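Local coordinates for PlyP35 (Listeria phage P35, PDB 6S3Y), which probably binds the Listeria cell wall through the cell wall binding domain of the phage endolysin PlyP35, bringing the lytic enzyme to its substrate, at residues I8-V13 / F129-Y134; H45-V50 / A67-K72. One frame throughout, in Å; residues are numbered along the deposited sequence.

Contact 1 of 2, residues I8-V13 / F129-Y134; sequences IVIKDV and FYIPRY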
# COMPACT_ATOMS: atom_id res chain seq x y z
N ILE A 8 -8.54 -10.20 -9.55
CA ILE A 8 -7.37 -9.38 -9.13
C ILE A 8 -6.53 -10.20 -8.16
O ILE A 8 -7.06 -11.10 -7.48
CB ILE A 8 -7.81 -8.04 -8.51
CG1 ILE A 8 -8.46 -8.22 -7.14
CG2 ILE A 8 -8.69 -7.28 -9.47
CD1 ILE A 8 -8.72 -6.86 -6.44
N VAL A 9 -5.25 -9.85 -8.09
CA VAL A 9 -4.32 -10.39 -7.07
C VAL A 9 -3.59 -9.20 -6.45
O VAL A 9 -3.05 -8.35 -7.18
CB VAL A 9 -3.38 -11.46 -7.66
CG1 VAL A 9 -2.77 -11.01 -8.95
CG2 VAL A 9 -2.31 -11.90 -6.68
N ILE A 10 -3.62 -9.14 -5.12
CA ILE A 10 -2.96 -8.05 -4.36
C ILE A 10 -1.44 -8.22 -4.56
O ILE A 10 -0.94 -9.37 -4.47
CB ILE A 10 -3.42 -8.05 -2.89
CG1 ILE A 10 -4.69 -7.21 -2.71
CG2 ILE A 10 -2.31 -7.53 -1.97
CD1 ILE A 10 -5.82 -7.57 -3.63
N LYS A 11 -0.75 -7.13 -4.85
CA LYS A 11 0.70 -7.16 -5.21
C LYS A 11 1.54 -7.67 -4.05
O LYS A 11 1.12 -7.57 -2.87
CB LYS A 11 1.20 -5.78 -5.65
CG LYS A 11 0.61 -5.29 -6.96
CD LYS A 11 1.10 -3.87 -7.29
CE LYS A 11 0.66 -3.43 -8.66
NZ LYS A 11 0.95 -2.01 -8.91
N ASP A 12 2.74 -8.14 -4.38
CA ASP A 12 3.74 -8.67 -3.43
C ASP A 12 4.65 -7.53 -2.96
O ASP A 12 5.88 -7.79 -2.75
CB ASP A 12 4.56 -9.78 -4.12
CG ASP A 12 5.35 -10.62 -3.14
OD1 ASP A 12 4.80 -10.95 -2.06
OD2 ASP A 12 6.52 -10.87 -3.45
N VAL A 13 4.10 -6.32 -2.76
CA VAL A 13 4.92 -5.09 -2.48
C VAL A 13 4.37 -4.32 -1.27
O VAL A 13 3.16 -4.49 -0.90
CB VAL A 13 4.97 -4.17 -3.72
CG1 VAL A 13 5.48 -4.92 -4.95
CG2 VAL A 13 3.62 -3.51 -4.00
N PHE A 129 -16.25 -2.60 0.25
CA PHE A 129 -14.94 -1.96 0.49
C PHE A 129 -14.36 -1.54 -0.86
O PHE A 129 -14.84 -1.99 -1.92
CB PHE A 129 -14.04 -2.89 1.30
CG PHE A 129 -14.46 -3.06 2.73
CD1 PHE A 129 -15.57 -3.83 3.05
CD2 PHE A 129 -13.79 -2.40 3.76
CE1 PHE A 129 -15.99 -3.95 4.37
CE2 PHE A 129 -14.18 -2.55 5.08
CZ PHE A 129 -15.29 -3.31 5.37
N TYR A 130 -13.37 -0.64 -0.81
CA TYR A 130 -12.76 -0.05 -2.03
C TYR A 130 -11.24 -0.23 -1.96
O TYR A 130 -10.66 -0.07 -0.86
CB TYR A 130 -13.15 1.42 -2.16
CG TYR A 130 -14.64 1.62 -2.23
CD1 TYR A 130 -15.33 1.40 -3.41
CD2 TYR A 130 -15.35 2.00 -1.10
CE1 TYR A 130 -16.70 1.55 -3.47
CE2 TYR A 130 -16.73 2.14 -1.15
CZ TYR A 130 -17.40 1.95 -2.34
OH TYR A 130 -18.75 2.09 -2.37
N ILE A 131 -10.67 -0.56 -3.11
CA ILE A 131 -9.20 -0.73 -3.30
C ILE A 131 -8.81 0.09 -4.52
O ILE A 131 -9.45 0.02 -5.57
CB ILE A 131 -8.81 -2.22 -3.38
CG1 ILE A 131 -7.29 -2.38 -3.39
CG2 ILE A 131 -9.48 -2.91 -4.56
CD1 ILE A 131 -6.81 -3.84 -3.28
N PRO A 132 -7.74 0.92 -4.43
CA PRO A 132 -7.24 1.65 -5.59
C PRO A 132 -6.45 0.73 -6.54
O PRO A 132 -5.90 -0.28 -6.11
CB PRO A 132 -6.36 2.72 -4.94
CG PRO A 132 -5.83 2.04 -3.69
CD PRO A 132 -6.97 1.18 -3.21
N ARG A 133 -6.41 1.12 -7.82
CA ARG A 133 -5.81 0.33 -8.93
C ARG A 133 -4.39 -0.11 -8.59
O ARG A 133 -4.02 -1.26 -8.95
CB ARG A 133 -5.82 1.16 -10.23
CG ARG A 133 -5.35 0.39 -11.45
CD ARG A 133 -6.17 -0.86 -11.73
NE ARG A 133 -5.61 -1.64 -12.83
CZ ARG A 133 -4.59 -2.47 -12.70
NH1 ARG A 133 -4.03 -2.71 -11.52
NH2 ARG A 133 -4.14 -3.08 -13.78
N TYR A 134 -3.61 0.74 -7.92
CA TYR A 134 -2.15 0.53 -7.76
C TYR A 134 -1.84 -0.59 -6.78
O TYR A 134 -0.69 -0.98 -6.68
CB TYR A 134 -1.42 1.85 -7.41
CG TYR A 134 -1.67 2.41 -6.03
CD1 TYR A 134 -0.95 1.98 -4.94
CD2 TYR A 134 -2.57 3.45 -5.83
CE1 TYR A 134 -1.15 2.50 -3.67
CE2 TYR A 134 -2.77 4.00 -4.57
CZ TYR A 134 -2.08 3.51 -3.49
OH TYR A 134 -2.26 4.06 -2.25
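Ile10 and Ile131 meet through the ends of their side chains. The closest pair is Ile10 CD1 and Ile131 CD1, at 3.9 Å. Ile131 reaches across because its chain is stretched: CG1 lies anti to the backbone N (chi1 -173°) and CD1 continues that line. Ile10 is bent instead. Its chi2 of 53° folds CD1 back, so both CG1 and CD1 lie beside the Ile131 methyl. The two side chains cross at a slant. Ile8 adds a looser touch, with its CD1 4.4 Å from Ile131 CG2.

The three isoleucines are buried. Ile131 also packs on Tyr118 and Leu120 of strand 117-121 and on Phe136, and Ile10 touches Ala86. The contact thus sets the hairpin of strands 117-121 and 128-132 against strand 6-17, so it joins the first and the second of the two regions related to the PSA endolysin cell wall binding domain.

Lys11 makes the polar part. Its chain is extended beyond CG and carries NZ to the backbone O of Tyr134, a hydrogen bond of 3.0 Å. NZ sits above the carbonyl plane, 43° out of it. The hydroxyl of Tyr134 bonds elsewhere, to Phe22 O. Next to the isoleucines, two neutral oxygens, Tyr134 O and Gln30 OE1, accept bonds from Lys11 NZ and would probably stabilise its positive charge.

Contact 2 of 2, residues H45-V50 / A67-K72; sequences HWYTGV and AKVTSK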
# COMPACT_ATOMS: atom_id res chain seq x y z
N HIS A 45 1.84 6.48 12.33
CA HIS A 45 1.40 5.48 11.33
C HIS A 45 2.35 5.39 10.13
O HIS A 45 2.13 4.50 9.30
CB HIS A 45 -0.05 5.77 10.91
CG HIS A 45 -1.04 5.35 11.94
ND1 HIS A 45 -1.09 5.93 13.20
CD2 HIS A 45 -2.03 4.43 11.92
CE1 HIS A 45 -2.04 5.36 13.92
NE2 HIS A 45 -2.63 4.44 13.16
N TRP A 46 3.36 6.24 10.02
CA TRP A 46 4.17 6.35 8.78
C TRP A 46 5.66 6.45 9.10
O TRP A 46 6.04 7.02 10.14
CB TRP A 46 3.74 7.52 7.91
CG TRP A 46 2.36 7.39 7.34
CD1 TRP A 46 1.19 7.70 7.98
CD2 TRP A 46 2.01 6.90 6.04
NE1 TRP A 46 0.14 7.41 7.15
CE2 TRP A 46 0.61 6.92 5.96
CE3 TRP A 46 2.74 6.44 4.94
CZ2 TRP A 46 -0.08 6.53 4.81
CZ3 TRP A 46 2.06 6.04 3.81
CH2 TRP A 46 0.67 6.10 3.74
N TYR A 47 6.45 5.93 8.17
CA TYR A 47 7.91 6.09 8.06
C TYR A 47 8.15 6.96 6.83
O TYR A 47 7.31 6.96 5.91
CB TYR A 47 8.63 4.73 7.93
CG TYR A 47 8.65 3.92 9.19
CD1 TYR A 47 9.65 4.10 10.13
CD2 TYR A 47 7.66 2.99 9.47
CE1 TYR A 47 9.66 3.38 11.32
CE2 TYR A 47 7.65 2.27 10.66
CZ TYR A 47 8.65 2.46 11.58
OH TYR A 47 8.65 1.80 12.77
N THR A 48 9.29 7.63 6.79
CA THR A 48 9.76 8.32 5.58
C THR A 48 11.19 7.86 5.30
O THR A 48 11.82 7.32 6.20
CB THR A 48 9.64 9.85 5.72
OG1 THR A 48 9.99 10.45 4.47
CG2 THR A 48 10.51 10.41 6.82
N GLY A 49 11.65 8.07 4.08
CA GLY A 49 13.05 7.86 3.71
C GLY A 49 13.33 8.49 2.37
O GLY A 49 12.41 9.10 1.78
N VAL A 50 14.57 8.31 1.90
CA VAL A 50 15.03 8.85 0.61
C VAL A 50 15.60 7.71 -0.22
O VAL A 50 16.17 6.79 0.36
CB VAL A 50 16.05 9.96 0.89
CG1 VAL A 50 16.72 10.45 -0.37
CG2 VAL A 50 15.36 11.13 1.59
N ALA A 67 6.58 -2.06 7.28
CA ALA A 67 8.01 -1.97 7.58
C ALA A 67 8.29 -2.57 8.95
O ALA A 67 7.78 -2.07 9.94
CB ALA A 67 8.49 -0.53 7.53
N LYS A 68 9.12 -3.61 8.97
CA LYS A 68 9.54 -4.32 10.20
C LYS A 68 10.93 -3.81 10.58
O LYS A 68 11.87 -4.07 9.82
CB LYS A 68 9.49 -5.83 9.92
CG LYS A 68 9.81 -6.74 11.08
CD LYS A 68 9.87 -8.21 10.65
CE LYS A 68 10.95 -8.44 9.61
NZ LYS A 68 11.07 -9.85 9.18
N VAL A 69 11.05 -3.09 11.68
CA VAL A 69 12.34 -2.49 12.14
C VAL A 69 13.20 -3.60 12.79
O VAL A 69 12.73 -4.22 13.73
CB VAL A 69 12.10 -1.33 13.14
CG1 VAL A 69 13.41 -0.82 13.72
CG2 VAL A 69 11.35 -0.19 12.55
N THR A 70 14.40 -3.81 12.29
CA THR A 70 15.36 -4.85 12.76
C THR A 70 16.48 -4.23 13.60
O THR A 70 17.01 -4.93 14.47
CB THR A 70 15.86 -5.67 11.58
OG1 THR A 70 16.53 -4.81 10.64
CG2 THR A 70 14.73 -6.35 10.83
N SER A 71 16.80 -2.94 13.41
CA SER A 71 17.82 -2.24 14.24
C SER A 71 17.64 -0.71 14.18
O SER A 71 16.97 -0.22 13.23
CB SER A 71 19.21 -2.63 13.81
OG SER A 71 19.43 -2.29 12.45
N LYS A 72 18.23 -0.04 15.16
CA LYS A 72 18.11 1.45 15.31
C LYS A 72 19.48 2.11 15.14
O LYS A 72 20.45 1.65 15.77
CB LYS A 72 17.52 1.73 16.68
CG LYS A 72 16.17 1.08 16.89
CD LYS A 72 15.74 1.14 18.32
CE LYS A 72 14.30 0.74 18.50
NZ LYS A 72 13.89 1.00 19.89
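A small apolar patch at the surface of the six-stranded antiparallel sheet holds this contact, where the curled sheet brings strand 67-72 across from strand 46-53. Tyr47 supplies one side of it; Ala67 and Val69 supply the other. All three point their CB atoms at the opposite segment, and all three are partly exposed.

The tyrosine ring spans both partners. Near its root, CD2 of Tyr47 lies 4.1 Å from CB of Ala67. Toward its far end, CZ of Tyr47 is 3.9 Å from CG2 of Val69. The Tyr47 OH comes closer still to that methyl, at 3.4 Å. Both methyls approach the ring obliquely. Tyr47 has CG anti to its own carbonyl carbon (chi1 -72°), which lays the ring alongside Ala67 and Val69. In Val69, CG1 lies anti to the backbone N (chi1 174°), leaving CG2 as the branch that meets the phenol.

The two strands are not bonded to each other here; the closest CA atoms, of Tyr47 and Ala67, are 8.1 Å apart. Each pairs with other members of the sheet: Tyr47 with Ile62 of strand 56-63, and Lys68 with Thr81 of strand 78-89. This is consistent with a curled SH3-like sheet, in which the two strands meet here through side chains at the surface. Strand 67-72 also carries a classic beta bulge, where Thr70 and Ser71 both face Asn79.

Further side chains complete the patch. Leu39 touches both Tyr47 and Ala67, and Val78 touches both Tyr47 and Val69. Lys41 makes a cation-pi contact with the Tyr47 ring.

In the fold
From the N terminus the chain first runs through strand 6-17, which carries the first half of contact 1. It then builds strands 27-32 and 36-41 and reaches strand 46-53. Contact 2 closes a short loop there: strand 56-63 lies between its two halves. Strand 78-89 follows and pairs with strand 67-72. After strands 99-103, 107-110 and 117-121, strand 128-132 and the 3-10 segment after it bring the second half of contact 1 back to strand 6-17. Contact 2 therefore lies wholly within the long loop of contact 1. Contact 1 ties strand 6-17, near the N terminus, to the hairpin near the C terminus; contact 2 is local to the six-stranded sheet.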